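Local coordinates for protein parvulin 42 (Trypanosoma brucei brucei, PDB 6GMP) that probably catalyses the cis-trans isomerisation of peptidyl-prolyl bonds through this parvulin-type domain, one part of a longer protein that also carries an FHA domain, at residues E5-Y9 and A97-K101. Coordinates in Å, arbitrary orientation, origin at the centre of the assembly. Residue numbers count along the deposited sequence, not the author numbering.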
loop_
_atom_site.group_PDB
_atom_site.type_symbol
_atom_site.label_atom_id
_atom_site.label_comp_id
_atom_site.label_asym_id
_atom_site.label_seq_id
_atom_site.Cartn_x
_atom_site.Cartn_y
_atom_site.Cartn_z
ATOM N N GLU A 5 -9.866 -6.921 -15.230
ATOM C CA GLU A 5 -10.210 -6.219 -13.995
ATOM C C GLU A 5 -9.938 -7.084 -12.767
ATOM O O GLU A 5 -10.498 -8.175 -12.642
ATOM C CB GLU A 5 -11.690 -5.828 -13.993
ATOM C CG GLU A 5 -11.947 -4.345 -14.173
ATOM C CD GLU A 5 -13.408 -3.974 -13.988
ATOM O OE1 GLU A 5 -14.165 -4.771 -13.391
ATOM O OE2 GLU A 5 -13.801 -2.880 -14.443
ATOM N N ARG A 6 -9.091 -6.589 -11.867
ATOM C CA ARG A 6 -8.866 -7.246 -10.583
ATOM C C ARG A 6 -9.028 -6.239 -9.461
ATOM O O ARG A 6 -8.781 -5.044 -9.632
ATOM C CB ARG A 6 -7.487 -7.903 -10.529
ATOM C CG ARG A 6 -7.398 -9.161 -11.362
ATOM C CD ARG A 6 -5.996 -9.744 -11.393
ATOM N NE ARG A 6 -5.899 -10.784 -12.413
ATOM C CZ ARG A 6 -4.765 -11.332 -12.828
ATOM N NH1 ARG A 6 -3.604 -10.950 -12.320
ATOM N NH2 ARG A 6 -4.794 -12.266 -13.765
ATOM N N HIS A 7 -9.459 -6.744 -8.312
ATOM C CA HIS A 7 -9.771 -5.921 -7.157
ATOM C C HIS A 7 -8.576 -5.870 -6.213
ATOM O O HIS A 7 -8.133 -6.910 -5.708
ATOM C CB HIS A 7 -10.981 -6.520 -6.444
ATOM C CG HIS A 7 -11.527 -5.667 -5.346
ATOM N ND1 HIS A 7 -12.581 -6.067 -4.553
ATOM C CD2 HIS A 7 -11.179 -4.432 -4.919
ATOM C CE1 HIS A 7 -12.849 -5.118 -3.673
ATOM N NE2 HIS A 7 -12.019 -4.112 -3.880
ATOM N N PHE A 8 -8.059 -4.664 -5.983
ATOM C CA PHE A 8 -6.918 -4.466 -5.104
ATOM C C PHE A 8 -7.230 -3.547 -3.938
ATOM O O PHE A 8 -8.114 -2.688 -4.028
ATOM C CB PHE A 8 -5.737 -3.880 -5.880
ATOM C CG PHE A 8 -5.265 -4.742 -7.008
ATOM C CD1 PHE A 8 -4.471 -5.855 -6.779
ATOM C CD2 PHE A 8 -5.606 -4.418 -8.308
ATOM C CE1 PHE A 8 -4.027 -6.631 -7.838
ATOM C CE2 PHE A 8 -5.174 -5.189 -9.371
ATOM C CZ PHE A 8 -4.384 -6.302 -9.136
ATOM N N TYR A 9 -6.485 -3.756 -2.854
ATOM C CA TYR A 9 -6.334 -2.784 -1.778
ATOM C C TYR A 9 -4.852 -2.439 -1.699
ATOM O O TYR A 9 -4.013 -3.186 -2.197
ATOM C CB TYR A 9 -6.733 -3.374 -0.422
ATOM C CG TYR A 9 -8.207 -3.430 -0.120
ATOM C CD1 TYR A 9 -9.089 -4.115 -0.943
ATOM C CD2 TYR A 9 -8.718 -2.804 1.017
ATOM C CE1 TYR A 9 -10.436 -4.170 -0.647
ATOM C CE2 TYR A 9 -10.062 -2.852 1.315
ATOM C CZ TYR A 9 -10.917 -3.533 0.482
ATOM O OH TYR A 9 -12.256 -3.577 0.788
ATOM N N ALA A 97 1.182 -5.584 -9.112
ATOM C CA ALA A 97 -0.218 -5.847 -8.797
ATOM C C ALA A 97 -0.754 -7.036 -9.593
ATOM O O ALA A 97 -1.403 -7.915 -9.036
ATOM C CB ALA A 97 -1.061 -4.616 -9.060
ATOM N N PHE A 98 -0.470 -7.066 -10.889
ATOM C CA PHE A 98 -1.013 -8.111 -11.758
ATOM C C PHE A 98 -0.182 -9.404 -11.743
ATOM O O PHE A 98 -0.475 -10.354 -12.463
ATOM C CB PHE A 98 -1.267 -7.545 -13.161
ATOM C CG PHE A 98 -2.462 -6.656 -13.200
ATOM C CD1 PHE A 98 -3.711 -7.171 -13.498
ATOM C CD2 PHE A 98 -2.356 -5.313 -12.871
ATOM C CE1 PHE A 98 -4.830 -6.349 -13.489
ATOM C CE2 PHE A 98 -3.465 -4.501 -12.857
ATOM C CZ PHE A 98 -4.701 -5.015 -13.171
ATOM N N SER A 99 0.819 -9.440 -10.865
ATOM C CA SER A 99 1.583 -10.654 -10.607
ATOM C C SER A 99 1.029 -11.400 -9.392
ATOM O O SER A 99 1.369 -12.559 -9.164
ATOM C CB SER A 99 3.053 -10.317 -10.357
ATOM O OG SER A 99 3.259 -9.868 -9.025
ATOM N N LEU A 100 0.185 -10.736 -8.607
ATOM C CA LEU A 100 -0.346 -11.342 -7.393
ATOM C C LEU A 100 -1.402 -12.404 -7.676
ATOM O O LEU A 100 -2.232 -12.255 -8.572
ATOM C CB LEU A 100 -0.958 -10.274 -6.489
ATOM C CG LEU A 100 -0.020 -9.177 -5.999
ATOM C CD1 LEU A 100 -0.829 -8.060 -5.318
ATOM C CD2 LEU A 100 1.028 -9.734 -5.052
ATOM N N LYS A 101 -1.367 -13.468 -6.882
ATOM C CA LYS A 101 -2.455 -14.428 -6.839
ATOM C C LYS A 101 -3.494 -13.944 -5.826
ATOM O O LYS A 101 -3.218 -13.053 -5.024
ATOM C CB LYS A 101 -1.916 -15.815 -6.475
ATOM C CG LYS A 101 -0.738 -16.233 -7.357
ATOM C CD LYS A 101 -0.363 -17.695 -7.182
ATOM C CE LYS A 101 0.295 -17.960 -5.835
ATOM N NZ LYS A 101 1.658 -17.353 -5.713
HETATM O O HOH W 1 -3.042 -9.950 -9.750
#
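In this parvulin-type PPIase domain, strand 6-13 lies inside the four-stranded antiparallel sheet, between strands 80-84 and 114-120, and one face of its start packs against the turn that begins at A97, the last residue of helix 91-97. That turn, A97-L100, is a type I beta turn with a backbone hydrogen bond from L100 N to A97 O of 3.3 Å. Begin at R6: its CA-to-CB bond points toward the turn, and the extended side chain carries the guanidinium to the carbonyls there. R6 NH1 makes a weak hydrogen bond to F98 O (3.2 Å, 125° at the hydrogen), and R120 of strand 114-120 also touches R6 and donates to L100 O. Water 1 bridges the rest: it accepts from R6 NH1 at 2.8 Å and donates to A97 O and L100 O, each 2.7 Å away. H7 turns to the other face of the sheet, where its NE2 is hydrogen-bonded to OD1 of D80; Y9 again faces that far side, toward helix 59-69. Between them F8 points back toward the turn, and its buried ring makes the apolar contacts. Its edge meets the face of F98 in a T-shaped stack, centroids 5.3 Å apart and planes at 71°. L100 adds a looser touch, CD1 to F8 CE1 at 4.3 Å, and I118 continues this apolar patch. Over the F8 ring sits the methyl of A97 in a CH-pi contact, CB 4.0 Å from the centroid.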